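Local coordinates for protein restriction endonuclease Hpy99I (Helicobacter pylori, PDB 3GOX) that recognises a pseudopalindromic DNA target and cleaves it, acting as a type II restriction endonuclease of the beta-beta-alpha-metal class, at residues F17-N22 and N30-I35; G25-N30 and L50-R55; L46-N51 and I80-K85; N154-H159 and I170-N175. All coordinates share one frame; numbering follows the deposited sequence. Where two conformers were deposited one is given.

From the N terminus, interaction 1 pairs strands 17-20 and 32-39 and so closes a hairpin loop. Interaction 2 crosses it: segment 25-30 lies in that loop and shares Asn30 with interaction 1, yet its partner is 50-55, at 52-57, one of the two outer strands of the sheet. Interaction 3 begins on the segment where interaction 2 ends, sharing Leu50 and Asn51, and ties the SH3-like domain to the first zinc knuckle. The centres of these three lie about 8 Å from one another. Interaction 4 follows in series, its centre about 31 Å from that of interaction 3, and closes the hairpin and helix start that hold sodium, the second zinc and DNA.

Interaction 1. Residues F17-N22 and N30-I35; sequences FVIAKN and NSVGVI
Phe17 lies against Val32 and Val34 across an antiparallel strand pair, the axes of 17-20 and 32-35 approaching to 4.6 Å with their directions 134° apart. Followed outward, Phe17 CB starts 3.9 Å from Gly33 O. The ring leaves with CG anti to the carbonyl carbon (chi1 -72°). CG and CD1 pass the same Gly33 O, CD1 nearest at 3.6 Å; CD1 also meets Val32 CG1 at 4.0 Å, and CE1 goes on to Val34 CB at 3.8 Å. Val34 CG2 stands over one ring face, offset toward the rim, and beyond the hairpin Phe17 also packs on Gly135 of the second subunit. Ile19 is on the same sheet face: its CG2 meets Val32 CG2 at 3.9 Å, while CD1 runs beside the Asn30 amide. Val18 points to the other face, where its two methyl groups meet Ile35 CD1. The main chains are held by a reciprocal pair, Val18 N to Gly33 O at 2.9 Å and Gly33 N to Val18 O at 2.8 Å. Ala20 N then bonds Ser31 O, and Asn30 N reaches Ala20 O almost straight, at 177°. Water 1 donates to both Lys21 O and Asn30 OD1. Peptide groups of alternate residues thus pair across these strands while those of Phe17, Ile19 and Val32 turn to neighbouring strands or the turn after 42-47, and apolar side chains are buried on both faces.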
# COMPACT_ATOMS: atom_id res chain seq x y z
N PHE A 17 -9.40 7.81 -28.00
CA PHE A 17 -8.00 7.45 -27.80
C PHE A 17 -7.33 6.92 -29.06
O PHE A 17 -7.94 6.22 -29.86
CB PHE A 17 -7.88 6.43 -26.66
CG PHE A 17 -8.14 7.03 -25.31
CD1 PHE A 17 -7.14 7.68 -24.62
CD2 PHE A 17 -9.41 6.99 -24.76
CE1 PHE A 17 -7.41 8.26 -23.38
CE2 PHE A 17 -9.68 7.56 -23.53
CZ PHE A 17 -8.67 8.20 -22.85
N VAL A 18 -6.07 7.31 -29.24
CA VAL A 18 -5.29 6.95 -30.40
C VAL A 18 -3.87 6.60 -29.99
O VAL A 18 -3.43 6.97 -28.88
CB VAL A 18 -5.21 8.12 -31.41
CG1 VAL A 18 -6.59 8.40 -32.00
CG2 VAL A 18 -4.63 9.38 -30.76
N ILE A 19 -3.17 5.92 -30.89
CA ILE A 19 -1.72 5.82 -30.78
C ILE A 19 -1.09 6.53 -31.97
O ILE A 19 -1.65 6.59 -33.07
CB ILE A 19 -1.21 4.36 -30.70
CG1 ILE A 19 -1.76 3.53 -31.85
CG2 ILE A 19 -1.56 3.78 -29.32
CD1 ILE A 19 -1.19 2.11 -31.89
N ALA A 20 0.11 7.04 -31.74
CA ALA A 20 0.97 7.49 -32.83
C ALA A 20 1.45 6.29 -33.63
O ALA A 20 2.05 5.38 -33.07
CB ALA A 20 2.16 8.28 -32.28
N LYS A 21 1.20 6.30 -34.93
CA LYS A 21 1.71 5.24 -35.79
C LYS A 21 3.22 5.32 -35.98
O LYS A 21 3.87 4.29 -36.11
CB LYS A 21 1.04 5.29 -37.17
CG LYS A 21 -0.43 4.94 -37.16
CD LYS A 21 -1.05 5.07 -38.57
CE LYS A 21 -0.77 3.85 -39.41
NZ LYS A 21 -1.76 3.72 -40.51
N ASN A 22 3.74 6.53 -36.04
CA ASN A 22 5.14 6.80 -36.33
C ASN A 22 5.66 7.85 -35.36
O ASN A 22 4.93 8.31 -34.49
CB ASN A 22 5.30 7.31 -37.77
CG ASN A 22 4.44 6.55 -38.77
OD1 ASN A 22 4.62 5.35 -38.95
ND2 ASN A 22 3.49 7.25 -39.40
N ASN A 30 3.46 4.32 -30.87
CA ASN A 30 2.65 3.60 -29.88
C ASN A 30 2.37 4.39 -28.62
O ASN A 30 1.70 3.89 -27.70
CB ASN A 30 3.23 2.22 -29.55
CG ASN A 30 3.29 1.33 -30.75
OD1 ASN A 30 2.45 1.42 -31.62
ND2 ASN A 30 4.31 0.49 -30.81
N SER A 31 2.78 5.66 -28.60
CA SER A 31 2.38 6.59 -27.54
C SER A 31 0.89 6.81 -27.61
O SER A 31 0.37 7.12 -28.69
CB SER A 31 3.09 7.92 -27.71
OG SER A 31 4.49 7.80 -27.53
N VAL A 32 0.19 6.66 -26.48
CA VAL A 32 -1.25 6.87 -26.39
C VAL A 32 -1.55 8.34 -26.17
O VAL A 32 -0.94 9.02 -25.34
CB VAL A 32 -1.88 6.04 -25.25
CG1 VAL A 32 -3.40 6.28 -25.14
CG2 VAL A 32 -1.59 4.56 -25.50
N GLY A 33 -2.52 8.83 -26.93
CA GLY A 33 -3.03 10.18 -26.78
C GLY A 33 -4.54 10.20 -26.78
O GLY A 33 -5.20 9.24 -27.20
N VAL A 34 -5.09 11.30 -26.27
CA VAL A 34 -6.52 11.56 -26.30
C VAL A 34 -6.78 12.78 -27.22
O VAL A 34 -6.03 13.77 -27.23
CB VAL A 34 -7.08 11.78 -24.88
CG1 VAL A 34 -6.43 12.94 -24.17
CG2 VAL A 34 -8.59 11.94 -24.94
N ILE A 35 -7.84 12.70 -28.03
CA ILE A 35 -8.17 13.78 -28.95
C ILE A 35 -8.81 14.93 -28.18
O ILE A 35 -9.80 14.72 -27.48
CB ILE A 35 -9.15 13.28 -30.04
CG1 ILE A 35 -8.55 12.08 -30.79
CG2 ILE A 35 -9.55 14.43 -30.99
CD1 ILE A 35 -7.25 12.37 -31.41
O HOH W 1 2.86 2.11 -34.11

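Interaction 2. Residues G25-N30 and L50-R55; sequences GNIVPN and LNELKR
Ile27 and Leu50 mark the nearer end of this contact, with their CA atoms 8.0 Å apart, and Gly25 and Lys54 the farther one, with CA atoms 9.4 Å apart. No backbone hydrogen bond spans the separation: 25-30 is irregular loop, whereas 50-55 enters a strand at Glu52 through a G1 beta bulge in which Asn51 and Glu52 both face Phe47. Side chains therefore make the connection. Ile27 slides past three partners running the opposite way. Its CG1 touches Lys54 CD at 3.5 Å, and its CD1 lies 4.1 Å from Leu50 CD1, with Glu52 OE1 at a similar range. The polar layer lies beside this apolar strip. Asn26 ND2 gives Glu52 OE1 a weak hydrogen bond of 3.4 Å, the amide and carboxylate planes standing 80° apart. The Lys54 chain folds back at its end, CE turned by chi3 of 74° and NZ by chi4 of 75°, and its ammonium group forms a long salt bridge, NZ to Glu52 OE2 at 3.8 Å. Water 2 mediates more closely: it donates to Glu52 OE2 at 2.5 Å, accepts from Lys54 NZ at 2.8 Å, and takes the Asn26 backbone N-H as well. One water thus joins the loop main chain to both charged side chains, which would be expected to steady their ionised forms. Within the small antiparallel SH3-like domain, the loop between the first two strands passes Phe47 of strand 42-47, on which Ile27 packs, and reaches 52-57, an outer strand of the sheet.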
# COMPACT_ATOMS: atom_id res chain seq x y z
N GLY A 25 7.91 14.12 -33.76
CA GLY A 25 8.82 14.94 -32.97
C GLY A 25 9.36 14.14 -31.79
O GLY A 25 10.05 13.13 -31.99
N ASN A 26 9.01 14.57 -30.57
CA ASN A 26 9.43 13.90 -29.33
C ASN A 26 8.65 12.64 -29.04
O ASN A 26 9.04 11.87 -28.14
CB ASN A 26 9.24 14.81 -28.11
CG ASN A 26 10.10 16.04 -28.16
OD1 ASN A 26 11.26 16.00 -28.58
ND2 ASN A 26 9.54 17.16 -27.69
N ILE A 27 7.55 12.42 -29.76
CA ILE A 27 6.60 11.36 -29.45
C ILE A 27 6.94 10.09 -30.21
O ILE A 27 6.89 10.07 -31.44
CB ILE A 27 5.18 11.79 -29.82
CG1 ILE A 27 4.82 13.10 -29.12
CG2 ILE A 27 4.18 10.68 -29.49
CD1 ILE A 27 4.90 13.07 -27.61
N VAL A 28 7.26 9.02 -29.48
CA VAL A 28 7.62 7.75 -30.12
C VAL A 28 6.38 6.99 -30.58
O VAL A 28 5.27 7.19 -30.07
CB VAL A 28 8.45 6.82 -29.19
CG1 VAL A 28 9.80 7.47 -28.86
CG2 VAL A 28 7.67 6.40 -27.93
N PRO A 29 6.55 6.08 -31.55
CA PRO A 29 5.42 5.25 -31.95
C PRO A 29 4.78 4.51 -30.78
O PRO A 29 5.46 4.16 -29.83
CB PRO A 29 6.02 4.28 -32.97
CG PRO A 29 7.19 5.01 -33.50
CD PRO A 29 7.75 5.78 -32.35
N ASN A 30 3.46 4.32 -30.87
CA ASN A 30 2.65 3.60 -29.88
C ASN A 30 2.37 4.39 -28.62
O ASN A 30 1.70 3.89 -27.70
CB ASN A 30 3.23 2.22 -29.55
CG ASN A 30 3.29 1.33 -30.75
OD1 ASN A 30 2.45 1.42 -31.62
ND2 ASN A 30 4.31 0.49 -30.81
N LEU A 50 4.05 12.30 -21.95
CA LEU A 50 4.87 13.51 -21.93
C LEU A 50 4.04 14.78 -21.68
O LEU A 50 4.60 15.86 -21.54
CB LEU A 50 5.68 13.61 -23.22
CG LEU A 50 6.74 12.51 -23.36
CD1 LEU A 50 7.62 12.80 -24.58
CD2 LEU A 50 7.59 12.30 -22.10
N ASN A 51 2.72 14.63 -21.63
CA ASN A 51 1.80 15.75 -21.40
C ASN A 51 1.98 16.81 -22.48
O ASN A 51 2.03 17.99 -22.17
CB ASN A 51 1.95 16.38 -20.01
CG ASN A 51 0.72 17.16 -19.57
OD1 ASN A 51 -0.42 16.78 -19.88
ND2 ASN A 51 0.94 18.25 -18.84
N GLU A 52 2.11 16.35 -23.72
CA GLU A 52 2.42 17.22 -24.86
C GLU A 52 1.22 17.24 -25.80
O GLU A 52 0.75 16.19 -26.21
CB GLU A 52 3.65 16.67 -25.59
CG GLU A 52 4.19 17.61 -26.61
CD GLU A 52 5.56 17.20 -27.15
OE1 GLU A 52 6.39 16.64 -26.39
OE2 GLU A 52 5.80 17.46 -28.34
N LEU A 53 0.73 18.45 -26.10
CA LEU A 53 -0.43 18.63 -26.98
C LEU A 53 0.13 18.98 -28.35
O LEU A 53 0.85 19.97 -28.51
CB LEU A 53 -1.34 19.77 -26.46
CG LEU A 53 -2.82 19.44 -26.20
CD1 LEU A 53 -3.60 20.66 -25.70
CD2 LEU A 53 -3.48 18.89 -27.42
N LYS A 54 -0.18 18.15 -29.35
CA LYS A 54 0.38 18.30 -30.69
C LYS A 54 -0.70 18.25 -31.75
O LYS A 54 -1.67 17.51 -31.61
CB LYS A 54 1.37 17.17 -30.97
CG LYS A 54 2.69 17.31 -30.23
CD LYS A 54 3.61 16.14 -30.49
CE LYS A 54 4.21 16.18 -31.88
NZ LYS A 54 5.29 17.20 -32.05
N ARG A 55 -0.51 19.03 -32.82
CA ARG A 55 -1.34 18.92 -34.02
C ARG A 55 -0.86 17.77 -34.89
O ARG A 55 0.31 17.75 -35.30
CB ARG A 55 -1.32 20.22 -34.84
CG ARG A 55 -2.29 20.16 -35.99
CD ARG A 55 -2.52 21.50 -36.65
NE ARG A 55 -3.27 22.45 -35.82
CZ ARG A 55 -4.55 22.32 -35.44
NH1 ARG A 55 -5.28 21.25 -35.78
NH2 ARG A 55 -5.11 23.27 -34.70
O HOH W 2 7.38 16.93 -30.23

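Interaction 3. Residues L46-N51 and I80-K85; sequences LFIGLN and ICHILK. With ZN (zinc ion), chain E.
The zinc knuckle carrying Cys81 meets the turn after strand 42-47 at Gly49, where Gly49 CA and Cys81 CA are 4.2 Å apart. Cys81 SG binds the zinc ion at 2.4 Å, and Cys78, Cys107 and Cys110 complete the tetracysteine site. On its other side the knuckle offers main chain: Gly49 CA makes a CA-H...O contact with Cys81 O at 3.3 Å, the angle at hydrogen being 140°. Such a close backbone approach suits a residue whose CA bears only hydrogens. Next to it, Ile48 CG2 makes a CH-pi contact with His82, 3.6 Å from the ring centroid and 10° off the normal, hence squarely over the face. The imidazole is fixed in rotation by bonds at both of its nitrogens. ND1 donates to Ile80 O at 3.3 Å, with that oxygen in the ring plane although the ring nitrogen stands well above the carbonyl plane; NE2 is hydrogen-bonded to Thr152 of the second subunit. Two waters fill in where direct hydrogen bonds between the segments are lacking. Water 3 accepts from Gly49 N at 3.0 Å and lies 2.9 Å from His82 O, one of several acceptors that compete for its protons. Water 4 donates to Gly49 O at 3.0 Å and, weakly, to Ile80 O. Arg146 of the second subunit bonds the carbonyls of Ile48 and Gly49. The contact joins the turn ending strand 42-47 of the SH3-like sheet to the knuckle between strands 75-77 and 84-86: Val32 bonds the backbones of Ile48 and His82, His82 leans on Ile77, and Ile80 reaches Cys110 of helix 108-115.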
# COMPACT_ATOMS: atom_id res chain seq x y z
N LEU A 46 -3.52 15.18 -27.03
CA LEU A 46 -2.70 15.21 -25.80
C LEU A 46 -2.08 13.85 -25.64
O LEU A 46 -2.77 12.86 -25.33
CB LEU A 46 -3.54 15.53 -24.55
CG LEU A 46 -2.78 15.48 -23.23
CD1 LEU A 46 -1.65 16.49 -23.24
CD2 LEU A 46 -3.72 15.76 -22.08
N PHE A 47 -0.76 13.80 -25.84
CA PHE A 47 0.00 12.59 -25.58
C PHE A 47 0.30 12.54 -24.09
O PHE A 47 0.95 13.42 -23.53
CB PHE A 47 1.23 12.54 -26.47
CG PHE A 47 0.90 12.22 -27.88
CD1 PHE A 47 0.55 10.92 -28.22
CD2 PHE A 47 0.89 13.19 -28.86
CE1 PHE A 47 0.22 10.60 -29.52
CE2 PHE A 47 0.56 12.88 -30.17
CZ PHE A 47 0.21 11.58 -30.50
N ILE A 48 -0.24 11.51 -23.44
CA ILE A 48 -0.42 11.52 -21.99
C ILE A 48 0.90 11.34 -21.23
O ILE A 48 1.13 12.01 -20.21
CB ILE A 48 -1.44 10.46 -21.55
CG1 ILE A 48 -2.80 10.78 -22.19
CG2 ILE A 48 -1.54 10.38 -20.01
CD1 ILE A 48 -3.74 9.60 -22.23
N GLY A 49 1.81 10.50 -21.73
CA GLY A 49 3.09 10.28 -21.04
C GLY A 49 3.92 11.54 -20.87
O GLY A 49 4.45 11.82 -19.79
N LEU A 50 4.05 12.30 -21.95
CA LEU A 50 4.87 13.51 -21.93
C LEU A 50 4.04 14.78 -21.68
O LEU A 50 4.60 15.86 -21.54
CB LEU A 50 5.68 13.61 -23.22
CG LEU A 50 6.74 12.51 -23.36
CD1 LEU A 50 7.62 12.80 -24.58
CD2 LEU A 50 7.59 12.30 -22.10
N ASN A 51 2.72 14.63 -21.63
CA ASN A 51 1.80 15.75 -21.40
C ASN A 51 1.98 16.81 -22.48
O ASN A 51 2.03 17.99 -22.17
CB ASN A 51 1.95 16.38 -20.01
CG ASN A 51 0.72 17.16 -19.57
OD1 ASN A 51 -0.42 16.78 -19.88
ND2 ASN A 51 0.94 18.25 -18.84
N ILE A 80 2.93 5.20 -16.62
CA ILE A 80 3.87 6.32 -16.56
C ILE A 80 4.02 6.84 -17.98
O ILE A 80 3.43 7.87 -18.33
CB ILE A 80 5.21 5.91 -15.90
CG1 ILE A 80 4.96 5.32 -14.50
CG2 ILE A 80 6.15 7.10 -15.83
CD1 ILE A 80 4.26 6.21 -13.54
N CYS A 81 4.69 6.11 -18.84
CA CYS A 81 4.93 6.59 -20.20
C CYS A 81 3.69 6.57 -21.09
O CYS A 81 3.65 7.25 -22.12
CB CYS A 81 6.07 5.79 -20.86
SG CYS A 81 5.77 4.02 -21.21
N HIS A 82 2.66 5.81 -20.71
CA HIS A 82 1.44 5.72 -21.52
C HIS A 82 1.78 5.40 -22.98
O HIS A 82 1.24 5.98 -23.92
CB HIS A 82 0.54 6.96 -21.36
CG HIS A 82 -0.27 6.95 -20.09
ND1 HIS A 82 0.24 7.35 -18.87
CD2 HIS A 82 -1.53 6.53 -19.85
CE1 HIS A 82 -0.69 7.19 -17.94
NE2 HIS A 82 -1.77 6.69 -18.50
N ILE A 83 2.64 4.41 -23.15
CA ILE A 83 2.89 3.77 -24.44
C ILE A 83 2.24 2.40 -24.35
O ILE A 83 2.25 1.75 -23.29
CB ILE A 83 4.41 3.66 -24.71
CG1 ILE A 83 5.00 5.07 -24.82
CG2 ILE A 83 4.71 2.81 -25.95
CD1 ILE A 83 6.53 5.10 -24.84
N LEU A 84 1.62 2.01 -25.46
CA LEU A 84 0.97 0.71 -25.58
C LEU A 84 2.05 -0.32 -25.93
O LEU A 84 2.75 -0.15 -26.93
CB LEU A 84 -0.10 0.77 -26.68
CG LEU A 84 -0.91 -0.50 -26.97
CD1 LEU A 84 -1.85 -0.81 -25.80
CD2 LEU A 84 -1.66 -0.32 -28.31
N LYS A 85 2.22 -1.31 -25.05
CA LYS A 85 3.26 -2.32 -25.16
C LYS A 85 2.66 -3.71 -25.03
O LYS A 85 1.59 -3.89 -24.48
CB LYS A 85 4.31 -2.10 -24.05
CG LYS A 85 5.09 -0.82 -24.22
CD LYS A 85 6.26 -0.72 -23.23
CE LYS A 85 7.05 0.57 -23.43
NZ LYS A 85 8.38 0.53 -22.73
ZN ZN E . 6.40 2.85 -19.27
O HOH W 3 1.60 8.82 -24.15
O HOH W 4 6.15 9.75 -18.47

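Interaction 4. Residues N154-H159 and I170-N175; sequences NLVHDH and ICDSCN. With NA (sodium ion), chain G; ZN (zinc ion), chain F; nucleotides of chain D.
Asp158 OD1 and Asn175 OD1 face each other at 3.2 Å, two oxygens brought together by a shared sodium ion that lies 2.3 Å from each. The carboxylate and amide planes are 64° apart. DNA enters the same shell through DA8 OP1 of chain D, 2.2 Å from the sodium, and through DG7 O3' of that chain, farther out; waters 5 and 6 complete six ligands. Asn175 works twice, since its ND2 donates to DG7 O3' at 2.7 Å. His159 adds two weak bonds to DA8 OP1, from its backbone N and from ND1, while its carbonyl oxygen accepts a hydrogen bond from water 5. The second shell sets these groups in place. Asp158 OD2 is held by Tyr194 of the second subunit and by Arg167, and its CB rests 3.7 Å from Ile170 CD1. Val156 CG2 packs at 3.5 Å on Asn175 CB. Farther back, reciprocal backbone bonds pair Val156 with Ile170, and Asp172 N bonds Asn154 O. Asp172 OD1 accepts from DG7 N2 at 3.1 Å, a base contact made from the first turn of the helix. Cys171 caps that helix, its SG accepting from Cys174 N, while Cys171 SG and Cys174 SG both bind the zinc ion with Cys140 and Cys143. Hairpin, helix and metal over the bond between two nucleotides together form the beta-beta-alpha-metal site of the His-Me finger nucleases.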
# COMPACT_ATOMS: atom_id res chain seq x y z
N ASN A 154 5.47 -8.37 9.09
CA ASN A 154 6.69 -8.71 8.38
C ASN A 154 7.54 -7.45 8.21
O ASN A 154 7.03 -6.38 7.91
CB ASN A 154 6.40 -9.33 7.00
CG ASN A 154 5.73 -10.69 7.09
OD1 ASN A 154 5.87 -11.42 8.09
ND2 ASN A 154 5.02 -11.06 6.02
N LEU A 155 8.84 -7.58 8.42
CA LEU A 155 9.78 -6.47 8.33
C LEU A 155 10.62 -6.54 7.06
O LEU A 155 10.82 -7.62 6.47
CB LEU A 155 10.69 -6.42 9.55
CG LEU A 155 10.01 -6.39 10.91
CD1 LEU A 155 11.07 -6.09 11.96
CD2 LEU A 155 8.85 -5.41 11.00
N VAL A 156 11.15 -5.39 6.67
CA VAL A 156 12.01 -5.29 5.49
C VAL A 156 13.18 -4.37 5.75
O VAL A 156 13.09 -3.48 6.62
CB VAL A 156 11.23 -4.75 4.27
CG1 VAL A 156 10.13 -5.72 3.87
CG2 VAL A 156 10.69 -3.34 4.53
N HIS A 157 14.26 -4.63 5.00
CA HIS A 157 15.39 -3.72 4.80
C HIS A 157 14.90 -2.56 3.94
O HIS A 157 14.71 -2.74 2.74
CB HIS A 157 16.50 -4.36 3.94
CG HIS A 157 17.14 -5.58 4.51
ND1 HIS A 157 16.72 -6.86 4.21
CD2 HIS A 157 18.26 -5.73 5.26
CE1 HIS A 157 17.51 -7.74 4.80
NE2 HIS A 157 18.46 -7.08 5.44
N ASP A 158 14.66 -1.39 4.52
CA ASP A 158 14.41 -0.23 3.67
C ASP A 158 15.74 0.43 3.28
O ASP A 158 16.70 0.42 4.03
CB ASP A 158 13.48 0.73 4.42
CG ASP A 158 13.24 2.02 3.69
OD1 ASP A 158 13.01 2.00 2.45
OD2 ASP A 158 13.24 3.06 4.38
N HIS A 159 15.80 0.98 2.06
CA HIS A 159 17.00 1.66 1.56
C HIS A 159 16.64 2.87 0.70
O HIS A 159 15.51 2.98 0.18
CB HIS A 159 17.91 0.67 0.80
CG HIS A 159 17.53 0.47 -0.63
ND1 HIS A 159 16.47 -0.32 -1.02
CD2 HIS A 159 18.07 0.97 -1.76
CE1 HIS A 159 16.37 -0.30 -2.33
NE2 HIS A 159 17.33 0.48 -2.81
N ILE A 170 11.96 -1.51 8.97
CA ILE A 170 10.61 -0.98 9.14
C ILE A 170 9.62 -2.06 8.71
O ILE A 170 9.98 -3.06 8.06
CB ILE A 170 10.37 0.34 8.31
CG1 ILE A 170 10.53 0.10 6.80
CG2 ILE A 170 11.30 1.47 8.78
CD1 ILE A 170 10.20 1.34 5.95
N CYS A 171 8.34 -1.88 9.05
CA CYS A 171 7.34 -2.86 8.63
C CYS A 171 7.03 -2.74 7.13
O CYS A 171 7.20 -1.68 6.54
CB CYS A 171 6.08 -2.79 9.51
SG CYS A 171 4.95 -1.42 9.13
N ASP A 172 6.62 -3.85 6.54
CA ASP A 172 6.29 -3.93 5.10
C ASP A 172 5.17 -2.96 4.76
O ASP A 172 5.17 -2.37 3.68
CB ASP A 172 5.92 -5.39 4.75
CG ASP A 172 5.54 -5.59 3.28
OD1 ASP A 172 6.44 -5.73 2.44
OD2 ASP A 172 4.33 -5.71 2.99
N SER A 173 4.22 -2.78 5.66
CA SER A 173 3.12 -1.83 5.45
C SER A 173 3.67 -0.42 5.23
O SER A 173 3.32 0.26 4.25
CB SER A 173 2.18 -1.88 6.64
OG SER A 173 1.14 -0.94 6.56
N CYS A 174 4.54 0.04 6.12
CA CYS A 174 5.16 1.36 5.98
C CYS A 174 6.02 1.45 4.73
O CYS A 174 5.99 2.46 4.03
CB CYS A 174 6.00 1.71 7.21
SG CYS A 174 4.95 2.22 8.61
N ASN A 175 6.80 0.42 4.45
CA ASN A 175 7.70 0.43 3.30
C ASN A 175 6.92 0.59 1.98
O ASN A 175 7.31 1.38 1.11
CB ASN A 175 8.54 -0.84 3.27
CG ASN A 175 9.62 -0.78 2.21
OD1 ASN A 175 10.44 0.12 2.21
ND2 ASN A 175 9.64 -1.76 1.31
NA NA G . 11.88 1.08 0.69
ZN ZN F . 5.39 0.60 10.24
P DA D 8 12.76 -1.46 -0.76
OP1 DA D 8 13.44 -0.29 -0.15
OP2 DA D 8 13.23 -1.97 -2.08
O5' DA D 8 12.82 -2.64 0.30
C5' DA D 8 13.08 -3.99 -0.09
C4' DA D 8 11.88 -4.86 0.19
O4' DA D 8 10.93 -4.77 -0.89
C3' DA D 8 12.19 -6.34 0.29
O3' DA D 8 12.60 -6.63 1.63
C2' DA D 8 10.85 -6.98 -0.02
C1' DA D 8 10.13 -5.94 -0.88
N9 DA D 8 9.89 -6.33 -2.27
C8 DA D 8 10.35 -5.71 -3.41
N7 DA D 8 9.94 -6.27 -4.52
C5 DA D 8 9.16 -7.34 -4.09
C6 DA D 8 8.43 -8.32 -4.78
N6 DA D 8 8.36 -8.37 -6.12
N1 DA D 8 7.77 -9.24 -4.06
C2 DA D 8 7.84 -9.18 -2.72
N3 DA D 8 8.49 -8.30 -1.95
C4 DA D 8 9.13 -7.40 -2.70
P DG D 7 7.76 0.96 -5.23
OP1 DG D 7 8.48 2.24 -5.44
OP2 DG D 7 7.59 0.02 -6.36
O5' DG D 7 8.50 0.18 -4.06
C5' DG D 7 8.63 0.78 -2.78
C4' DG D 7 9.18 -0.22 -1.78
O4' DG D 7 8.32 -1.39 -1.76
C3' DG D 7 10.58 -0.75 -2.07
O3' DG D 7 11.19 -1.13 -0.84
C2' DG D 7 10.29 -1.98 -2.92
C1' DG D 7 9.02 -2.52 -2.27
N9 DG D 7 8.13 -3.24 -3.19
C8 DG D 7 8.00 -3.02 -4.54
N7 DG D 7 7.18 -3.86 -5.12
C5 DG D 7 6.73 -4.67 -4.09
C6 DG D 7 5.84 -5.78 -4.11
O6 DG D 7 5.29 -6.31 -5.08
N1 DG D 7 5.64 -6.30 -2.83
C2 DG D 7 6.23 -5.83 -1.69
N2 DG D 7 5.90 -6.48 -0.55
N3 DG D 7 7.08 -4.82 -1.65
C4 DG D 7 7.29 -4.29 -2.88
O HOH W 5 13.10 2.41 -0.97
O HOH W 6 10.08 2.40 -0.01